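Local coordinates for protein phospholipase C-beta (PLC-beta) (Sepia officinalis, PDB 3QR0) that belongs to the beta class of phospholipases C and carries PH, EF-hand-like, X/Y TIM-barrel-type and C2 domains, with a calcium ion bound in the X region, at residues Pro379-Gly384 and Thr389-Lys394; Val454-Pro459 and Val518-Pro523; Lys498-Thr503 and Tyr572-Arg577. One frame throughout, in Å; residues are numbered along the deposited sequence.

Contact 1 of 3, residues Pro379-Gly384 and Thr389-Lys394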
loop_
_atom_site.group_PDB
_atom_site.type_symbol
_atom_site.label_atom_id
_atom_site.label_comp_id
_atom_site.label_asym_id
_atom_site.label_seq_id
_atom_site.Cartn_x
_atom_site.Cartn_y
_atom_site.Cartn_z
ATOM N N PRO A 379 -13.461 -17.679 -25.100
ATOM C CA PRO A 379 -12.984 -16.300 -25.015
ATOM C C PRO A 379 -11.646 -16.162 -24.304
ATOM O O PRO A 379 -11.340 -16.929 -23.387
ATOM C CB PRO A 379 -14.089 -15.588 -24.217
ATOM C CG PRO A 379 -14.761 -16.660 -23.463
ATOM C CD PRO A 379 -14.715 -17.860 -24.349
ATOM N N ILE A 380 -10.870 -15.175 -24.737
ATOM C CA ILE A 380 -9.556 -14.915 -24.174
ATOM C C ILE A 380 -9.464 -13.474 -23.722
ATOM O O ILE A 380 -10.302 -12.645 -24.078
ATOM C CB ILE A 380 -8.432 -15.186 -25.196
ATOM C CG1 ILE A 380 -8.554 -14.242 -26.400
ATOM C CG2 ILE A 380 -8.454 -16.650 -25.631
ATOM C CD1 ILE A 380 -7.472 -14.417 -27.427
ATOM N N ILE A 381 -8.440 -13.195 -22.927
ATOM C CA ILE A 381 -8.105 -11.836 -22.512
ATOM C C ILE A 381 -6.724 -11.485 -23.041
ATOM O O ILE A 381 -5.772 -12.252 -22.878
ATOM C CB ILE A 381 -8.138 -11.690 -20.984
ATOM C CG1 ILE A 381 -9.584 -11.775 -20.488
ATOM C CG2 ILE A 381 -7.495 -10.364 -20.542
ATOM C CD1 ILE A 381 -9.725 -11.762 -18.965
ATOM N N THR A 382 -6.626 -10.326 -23.686
ATOM C CA THR A 382 -5.367 -9.851 -24.245
ATOM C C THR A 382 -5.518 -8.397 -24.684
ATOM O O THR A 382 -6.629 -7.856 -24.682
ATOM C CB THR A 382 -4.912 -10.715 -25.460
ATOM O OG1 THR A 382 -3.550 -10.412 -25.786
ATOM C CG2 THR A 382 -5.797 -10.474 -26.686
ATOM N N HIS A 383 -4.405 -7.767 -25.052
ATOM C CA HIS A 383 -4.445 -6.435 -25.648
ATOM C C HIS A 383 -4.529 -6.608 -27.161
ATOM O O HIS A 383 -3.564 -7.026 -27.805
ATOM C CB HIS A 383 -3.215 -5.607 -25.247
ATOM C CG HIS A 383 -3.367 -4.134 -25.483
ATOM N ND1 HIS A 383 -2.321 -3.247 -25.347
ATOM C CD2 HIS A 383 -4.444 -3.391 -25.840
ATOM C CE1 HIS A 383 -2.743 -2.022 -25.610
ATOM N NE2 HIS A 383 -4.029 -2.080 -25.913
ATOM N N GLY A 384 -5.697 -6.308 -27.721
ATOM C CA GLY A 384 -5.959 -6.541 -29.135
ATOM C C GLY A 384 -5.028 -5.815 -30.090
ATOM O O GLY A 384 -4.604 -4.690 -29.822
ATOM N N THR A 389 0.797 -11.719 -25.163
ATOM C CA THR A 389 0.267 -13.072 -25.036
ATOM C C THR A 389 -1.195 -12.995 -24.575
ATOM O O THR A 389 -1.695 -11.915 -24.256
ATOM C CB THR A 389 1.104 -13.925 -24.058
ATOM O OG1 THR A 389 1.074 -13.329 -22.761
ATOM C CG2 THR A 389 2.566 -14.031 -24.536
ATOM N N GLU A 390 -1.865 -14.142 -24.558
ATOM C CA GLU A 390 -3.287 -14.238 -24.223
ATOM C C GLU A 390 -3.471 -15.189 -23.053
ATOM O O GLU A 390 -2.662 -16.102 -22.866
ATOM C CB GLU A 390 -4.065 -14.814 -25.410
ATOM C CG GLU A 390 -3.784 -14.141 -26.736
ATOM C CD GLU A 390 -4.402 -14.878 -27.912
ATOM O OE1 GLU A 390 -4.736 -16.077 -27.775
ATOM O OE2 GLU A 390 -4.560 -14.248 -28.980
ATOM N N VAL A 391 -4.543 -14.989 -22.287
ATOM C CA VAL A 391 -4.955 -15.942 -21.251
ATOM C C VAL A 391 -6.443 -16.260 -21.424
ATOM O O VAL A 391 -7.170 -15.504 -22.074
ATOM C CB VAL A 391 -4.672 -15.410 -19.813
ATOM C CG1 VAL A 391 -3.161 -15.223 -19.589
ATOM C CG2 VAL A 391 -5.414 -14.116 -19.552
ATOM N N LEU A 392 -6.892 -17.376 -20.854
ATOM C CA LEU A 392 -8.305 -17.768 -20.944
ATOM C C LEU A 392 -9.139 -16.889 -20.028
ATOM O O LEU A 392 -8.772 -16.663 -18.877
ATOM C CB LEU A 392 -8.519 -19.238 -20.559
ATOM C CG LEU A 392 -8.232 -20.330 -21.592
ATOM C CD1 LEU A 392 -8.487 -21.700 -20.964
ATOM C CD2 LEU A 392 -9.080 -20.154 -22.852
ATOM N N PHE A 393 -10.261 -16.394 -20.539
ATOM C CA PHE A 393 -11.190 -15.617 -19.726
ATOM C C PHE A 393 -11.664 -16.421 -18.508
ATOM O O PHE A 393 -11.733 -15.892 -17.396
ATOM C CB PHE A 393 -12.392 -15.172 -20.560
ATOM C CG PHE A 393 -13.445 -14.457 -19.760
ATOM C CD1 PHE A 393 -13.389 -13.085 -19.592
ATOM C CD2 PHE A 393 -14.481 -15.163 -19.161
ATOM C CE1 PHE A 393 -14.350 -12.420 -18.834
ATOM C CE2 PHE A 393 -15.448 -14.507 -18.410
ATOM C CZ PHE A 393 -15.383 -13.134 -18.247
ATOM N N LYS A 394 -11.987 -17.694 -18.731
ATOM C CA LYS A 394 -12.447 -18.588 -17.661
ATOM C C LYS A 394 -11.446 -18.656 -16.501
ATOM O O LYS A 394 -11.837 -18.548 -15.336
ATOM C CB LYS A 394 -12.710 -19.994 -18.223
ATOM C CG LYS A 394 -13.261 -21.010 -17.236
ATOM C CD LYS A 394 -13.565 -22.318 -17.967
ATOM C CE LYS A 394 -14.001 -23.431 -17.033
ATOM N NZ LYS A 394 -14.549 -24.584 -17.804
HETATM O O HOH W 1 -12.521 -18.665 -21.436
#
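Ile381 and Val391 face each other as a hydrogen-bonded antiparallel pair, with Ile381 N giving its hydrogen to Val391 O at 2.8 Å and Val391 N returning one to Ile381 O at 3.1 Å. Their side chains share one face of the sheet, where Val391 CG2 rests against Ile381 CB (3.9 Å). On that same side the Ile381 chain reaches on to the Phe393 ring, its CD1 lying 3.9 Å from Phe393 CD1. Beyond this pair the strands are held at both ends. With chi1 at -167°, Thr382 OG1 points opposite the backbone N, which carries the hydroxyl over to donate to Thr389 O at 2.8 Å; it approaches from above the carbonyl plane, and Ser351 OG is a second partner of that oxygen. At the far end Phe393 N bonds to Pro379 O (3.1 Å), and a water bound to this same oxygen takes the hydrogen of Lys394 N. The motif is a beta hairpin at the edge of the X-region sheet, and its second strand runs straight into helix 393-403 through Leu392 at the N-cap. Pro379 CG packs on Phe393 CB, while Leu428 of helix 422-436 touches both residues and Leu369 of strand 366-372 touches Ile381 and Phe393. Along the other side of strand 380-381, the backbone of Thr382 is hydrogen-bonded to that of Asp370, a calcium ligand; the ion itself is about 8 Å from the Ile381 side chain.

Contact 2 of 3, residues Val454-Pro459 and Val518-Pro523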
loop_
_atom_site.group_PDB
_atom_site.type_symbol
_atom_site.label_atom_id
_atom_site.label_comp_id
_atom_site.label_asym_id
_atom_site.label_seq_id
_atom_site.Cartn_x
_atom_site.Cartn_y
_atom_site.Cartn_z
ATOM N N VAL A 454 -32.639 8.185 -8.144
ATOM C CA VAL A 454 -32.356 7.201 -7.111
ATOM C C VAL A 454 -30.843 7.041 -6.953
ATOM O O VAL A 454 -30.160 6.628 -7.896
ATOM C CB VAL A 454 -32.987 5.841 -7.449
ATOM C CG1 VAL A 454 -32.599 4.801 -6.414
ATOM C CG2 VAL A 454 -34.512 5.973 -7.537
ATOM N N PRO A 455 -30.311 7.354 -5.760
ATOM C CA PRO A 455 -28.857 7.277 -5.602
ATOM C C PRO A 455 -28.311 5.852 -5.656
ATOM O O PRO A 455 -29.035 4.887 -5.386
ATOM C CB PRO A 455 -28.609 7.913 -4.231
ATOM C CG PRO A 455 -29.896 7.820 -3.510
ATOM C CD PRO A 455 -30.982 7.831 -4.536
ATOM N N LEU A 456 -27.037 5.732 -6.015
ATOM C CA LEU A 456 -26.368 4.439 -6.031
ATOM C C LEU A 456 -26.366 3.858 -4.622
ATOM O O LEU A 456 -26.361 4.617 -3.652
ATOM C CB LEU A 456 -24.928 4.583 -6.520
ATOM C CG LEU A 456 -24.737 5.052 -7.957
ATOM C CD1 LEU A 456 -23.324 5.612 -8.170
ATOM C CD2 LEU A 456 -25.031 3.922 -8.923
ATOM N N PRO A 457 -26.369 2.515 -4.501
ATOM C CA PRO A 457 -26.188 1.883 -3.193
ATOM C C PRO A 457 -24.848 2.249 -2.560
ATOM O O PRO A 457 -23.994 2.842 -3.222
ATOM C CB PRO A 457 -26.225 0.381 -3.511
ATOM C CG PRO A 457 -26.896 0.268 -4.824
ATOM C CD PRO A 457 -26.554 1.519 -5.572
ATOM N N THR A 458 -24.673 1.893 -1.293
ATOM C CA THR A 458 -23.441 2.196 -0.556
ATOM C C THR A 458 -22.484 1.014 -0.631
ATOM O O THR A 458 -22.915 -0.111 -0.882
ATOM C CB THR A 458 -23.729 2.490 0.927
ATOM O OG1 THR A 458 -24.022 1.264 1.612
ATOM C CG2 THR A 458 -24.917 3.457 1.076
ATOM N N PRO A 459 -21.182 1.251 -0.407
ATOM C CA PRO A 459 -20.282 0.102 -0.364
ATOM C C PRO A 459 -20.723 -0.942 0.670
ATOM O O PRO A 459 -20.591 -2.147 0.433
ATOM C CB PRO A 459 -18.929 0.723 0.015
ATOM C CG PRO A 459 -19.015 2.141 -0.442
ATOM C CD PRO A 459 -20.459 2.531 -0.266
ATOM N N VAL A 518 -25.485 -6.202 -16.032
ATOM C CA VAL A 518 -25.159 -4.801 -15.758
ATOM C C VAL A 518 -26.327 -4.113 -15.066
ATOM O O VAL A 518 -27.483 -4.311 -15.440
ATOM C CB VAL A 518 -24.803 -4.042 -17.056
ATOM C CG1 VAL A 518 -24.400 -2.606 -16.749
ATOM C CG2 VAL A 518 -23.682 -4.765 -17.805
ATOM N N ASN A 519 -26.025 -3.316 -14.047
ATOM C CA ASN A 519 -27.063 -2.565 -13.335
ATOM C C ASN A 519 -26.578 -1.194 -12.870
ATOM O O ASN A 519 -26.891 -0.193 -13.506
ATOM C CB ASN A 519 -27.662 -3.385 -12.178
ATOM C CG ASN A 519 -26.634 -4.250 -11.467
ATOM O OD1 ASN A 519 -25.718 -3.740 -10.834
ATOM N ND2 ASN A 519 -26.794 -5.568 -11.562
ATOM N N TYR A 520 -25.811 -1.144 -11.782
ATOM C CA TYR A 520 -25.441 0.140 -11.177
ATOM C C TYR A 520 -24.259 0.821 -11.854
ATOM O O TYR A 520 -24.061 2.026 -11.682
ATOM C CB TYR A 520 -25.152 -0.031 -9.682
ATOM C CG TYR A 520 -26.387 -0.432 -8.919
ATOM C CD1 TYR A 520 -27.442 0.458 -8.763
ATOM C CD2 TYR A 520 -26.512 -1.710 -8.380
ATOM C CE1 TYR A 520 -28.586 0.095 -8.084
ATOM C CE2 TYR A 520 -27.646 -2.083 -7.696
ATOM C CZ TYR A 520 -28.686 -1.179 -7.551
ATOM O OH TYR A 520 -29.818 -1.548 -6.871
ATOM N N ILE A 521 -23.473 0.060 -12.612
ATOM C CA ILE A 521 -22.283 0.606 -13.250
ATOM C C ILE A 521 -22.441 0.491 -14.750
ATOM O O ILE A 521 -21.751 -0.296 -15.401
ATOM C CB ILE A 521 -20.982 -0.108 -12.794
ATOM C CG1 ILE A 521 -20.997 -0.396 -11.289
ATOM C CG2 ILE A 521 -19.770 0.742 -13.163
ATOM C CD1 ILE A 521 -21.056 0.836 -10.408
ATOM N N GLN A 522 -23.360 1.277 -15.300
ATOM C CA GLN A 522 -23.663 1.216 -16.718
ATOM C C GLN A 522 -22.845 2.247 -17.486
ATOM O O GLN A 522 -23.072 3.441 -17.338
ATOM C CB GLN A 522 -25.155 1.445 -16.968
ATOM C CG GLN A 522 -25.547 1.225 -18.408
ATOM C CD GLN A 522 -26.988 1.580 -18.692
ATOM O OE1 GLN A 522 -27.826 1.632 -17.785
ATOM N NE2 GLN A 522 -27.289 1.824 -19.967
ATOM N N PRO A 523 -21.898 1.788 -18.322
ATOM C CA PRO A 523 -21.097 2.728 -19.095
ATOM C C PRO A 523 -21.877 3.283 -20.276
ATOM O O PRO A 523 -22.430 2.516 -21.060
ATOM C CB PRO A 523 -19.921 1.874 -19.579
ATOM C CG PRO A 523 -20.459 0.489 -19.648
ATOM C CD PRO A 523 -21.620 0.391 -18.692
#
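Pro457 lies over one face of the Tyr520 ring, and this is where the two segments pack tightly. Its CG stands 3.6 Å from the ring centroid, 14° off the ring normal, a clear CH-pi contact, while Pro457 CD comes to 3.5 Å from Tyr520 CD1 nearer the rim. The fit is looser alongside. There Leu456 sends a single methyl, CD2, to 3.5 Å from Tyr520 O and 4.0 Å from Tyr520 CB, the two side chains pointing past one another head to tail. Farther back along the 454-459 loop Pro455 is exposed. Tyr520 CG is anti to the carbonyl carbon (chi1 -65°), which swings the ring out to the proline, and the backbone N of Tyr520 donates to Asn519 OD1 at 2.8 Å. The Tyr520 side chain also touches Pro444 and Leu467, the latter on strand 466-469, so the contact brings a loop of the X region against the chain entering the first strand of the Y-region sheet. No hydrogen bond passes between the two segments. The join is apolar, and the one polar end of the aromatic side chain, Tyr520 OH, is satisfied by His448 O and Ile445 N, which together should hold the outer end of the ring in place against the proline.

Contact 3 of 3, residues Lys498-Thr503 and Tyr572-Arg577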
loop_
_atom_site.group_PDB
_atom_site.type_symbol
_atom_site.label_atom_id
_atom_site.label_comp_id
_atom_site.label_asym_id
_atom_site.label_seq_id
_atom_site.Cartn_x
_atom_site.Cartn_y
_atom_site.Cartn_z
ATOM N N LYS A 498 -10.698 9.600 -29.160
ATOM C CA LYS A 498 -10.958 8.238 -29.642
ATOM C C LYS A 498 -9.675 7.492 -30.020
ATOM O O LYS A 498 -9.530 6.314 -29.698
ATOM C CB LYS A 498 -11.943 8.257 -30.814
ATOM C CG LYS A 498 -13.356 8.583 -30.369
ATOM C CD LYS A 498 -14.340 8.656 -31.521
ATOM C CE LYS A 498 -15.717 9.070 -31.006
ATOM N NZ LYS A 498 -16.636 9.473 -32.105
ATOM N N LYS A 499 -8.748 8.183 -30.680
ATOM C CA LYS A 499 -7.451 7.598 -31.027
ATOM C C LYS A 499 -6.661 7.202 -29.786
ATOM O O LYS A 499 -6.120 6.099 -29.717
ATOM C CB LYS A 499 -6.619 8.567 -31.870
ATOM C CG LYS A 499 -7.115 8.723 -33.290
ATOM C CD LYS A 499 -6.186 9.613 -34.110
ATOM C CE LYS A 499 -6.731 9.839 -35.508
ATOM N NZ LYS A 499 -5.635 10.122 -36.470
ATOM N N ASP A 500 -6.605 8.105 -28.809
ATOM C CA ASP A 500 -5.887 7.847 -27.562
ATOM C C ASP A 500 -6.504 6.696 -26.758
ATOM O O ASP A 500 -5.813 6.049 -25.973
ATOM C CB ASP A 500 -5.826 9.118 -26.701
ATOM C CG ASP A 500 -4.887 10.181 -27.270
ATOM O OD1 ASP A 500 -4.246 9.937 -28.316
ATOM O OD2 ASP A 500 -4.787 11.270 -26.665
ATOM N N ALA A 501 -7.797 6.442 -26.964
ATOM C CA ALA A 501 -8.514 5.363 -26.271
ATOM C C ALA A 501 -8.108 3.965 -26.741
ATOM O O ALA A 501 -8.336 2.982 -26.032
ATOM C CB ALA A 501 -10.024 5.543 -26.429
ATOM N N GLY A 502 -7.525 3.873 -27.934
ATOM C CA GLY A 502 -7.010 2.607 -28.440
ATOM C C GLY A 502 -8.138 1.629 -28.687
ATOM O O GLY A 502 -9.180 2.009 -29.230
ATOM N N THR A 503 -7.955 0.382 -28.255
ATOM C CA THR A 503 -8.977 -0.651 -28.459
ATOM C C THR A 503 -10.295 -0.348 -27.729
ATOM O O THR A 503 -11.344 -0.844 -28.122
ATOM C CB THR A 503 -8.485 -2.055 -28.033
ATOM O OG1 THR A 503 -8.207 -2.069 -26.629
ATOM C CG2 THR A 503 -7.228 -2.457 -28.821
ATOM N N TYR A 572 -8.652 6.266 -17.467
ATOM C CA TYR A 572 -7.590 5.315 -17.798
ATOM C C TYR A 572 -6.540 5.931 -18.724
ATOM O O TYR A 572 -6.841 6.873 -19.466
ATOM C CB TYR A 572 -8.173 4.017 -18.378
ATOM C CG TYR A 572 -8.939 4.191 -19.657
ATOM C CD1 TYR A 572 -8.307 4.045 -20.885
ATOM C CD2 TYR A 572 -10.302 4.493 -19.648
ATOM C CE1 TYR A 572 -8.996 4.202 -22.070
ATOM C CE2 TYR A 572 -11.008 4.649 -20.837
ATOM C CZ TYR A 572 -10.347 4.504 -22.045
ATOM O OH TYR A 572 -11.015 4.651 -23.243
ATOM N N PRO A 573 -5.296 5.412 -18.671
ATOM C CA PRO A 573 -4.215 6.043 -19.425
ATOM C C PRO A 573 -4.375 5.948 -20.942
ATOM O O PRO A 573 -4.905 4.968 -21.458
ATOM C CB PRO A 573 -2.954 5.293 -18.958
ATOM C CG PRO A 573 -3.437 4.051 -18.311
ATOM C CD PRO A 573 -4.806 4.346 -17.782
ATOM N N LYS A 574 -3.924 6.987 -21.636
ATOM C CA LYS A 574 -3.933 7.024 -23.098
ATOM C C LYS A 574 -3.021 5.962 -23.719
ATOM O O LYS A 574 -2.058 5.505 -23.097
ATOM C CB LYS A 574 -3.519 8.416 -23.599
ATOM C CG LYS A 574 -2.112 8.851 -23.188
ATOM C CD LYS A 574 -1.825 10.306 -23.564
ATOM C CE LYS A 574 -0.585 10.815 -22.843
ATOM N NZ LYS A 574 -0.235 12.215 -23.218
ATOM N N GLY A 575 -3.322 5.602 -24.960
ATOM C CA GLY A 575 -2.603 4.557 -25.675
ATOM C C GLY A 575 -1.128 4.815 -25.954
ATOM O O GLY A 575 -0.373 3.863 -26.185
ATOM N N THR A 576 -0.709 6.080 -25.938
ATOM C CA THR A 576 0.695 6.428 -26.192
ATOM C C THR A 576 1.634 6.030 -25.052
ATOM O O THR A 576 2.851 5.975 -25.249
ATOM C CB THR A 576 0.886 7.942 -26.474
ATOM O OG1 THR A 576 0.250 8.710 -25.443
ATOM C CG2 THR A 576 0.301 8.319 -27.821
ATOM N N ARG A 577 1.088 5.760 -23.865
ATOM C CA ARG A 577 1.894 5.273 -22.740
ATOM C C ARG A 577 2.157 3.779 -22.896
ATOM O O ARG A 577 1.771 2.972 -22.051
ATOM C CB ARG A 577 1.188 5.546 -21.409
ATOM C CG ARG A 577 0.987 7.015 -21.089
ATOM C CD ARG A 577 0.191 7.175 -19.801
ATOM N NE ARG A 577 -0.043 8.575 -19.458
ATOM C CZ ARG A 577 0.830 9.370 -18.838
ATOM N NH1 ARG A 577 2.033 8.930 -18.475
ATOM N NH2 ARG A 577 0.493 10.627 -18.584
#
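The C-terminal end of helix 488-501 docks on the end of strand 569-572, in the Y-region half of the barrel, and the loop that follows; its position between the X and Y regions is consistent with an ordered part of the linker that joins them in this family. Gly575, inside a type I turn from Lys574 to Arg577, gives its N-H to Asp500 O at 2.7 Å; the N-H...O angle is 148° and the donor lies in the carbonyl plane. Gly575 has no side chain, and the turn backbone comes right up to the helix end. Next to this bond Lys574 CA sits 3.6 Å from the same Asp500 O, a weak CA-H...O contact, and Lys574 CB packs against Asp500 CB at 3.9 Å. Lys574 CG stands between its backbone N and carbonyl carbon (chi1 61°), and the extended chain leads the ammonium away from the helix, leaving NZ 5.8 Å from Asp500 OD2. That carboxylate has other partners: Thr547 OG1 on OD2 and Lys496 NZ on OD1. One residue on, the methyl of Ala501 meets Tyr572 OH at 3.5 Å. This hydroxyl is also bonded to a glycerol, and the Tyr572 side chain is about 6 Å from the calcium ion. Glu546 OE1 also holds the turn, accepting from Lys574 N and forming a salt bridge with Arg577 NE. A single short backbone bond therefore carries the join, backed by carbon packing, and the nearby opposite charges of Asp500 and Lys574 would add at most a mild, longer-range attraction.

Contact 1 comes first along the chain and closes a short loop, only four residues lying between its segments. Contact 2 then opens at 454-459, contact 3 opens at 498-503 before contact 2 closes at 518-523, and contact 3 closes last at 572-577; contacts 2 and 3 therefore cross. Contact 2 joins an X-region loop to the start of the Y-region sheet, and contact 3 sets helix 488-501, which lies between the X and Y regions in sequence, against a later Y-region loop. Contacts 1 and 3 touch, Gly384 O lying 3.6 Å from Thr503 CG2. Thr503 OG1 in turn bonds to Glu417, a calcium ligand. Contact 2 stands apart, its centre about 27 Å from that of contact 1.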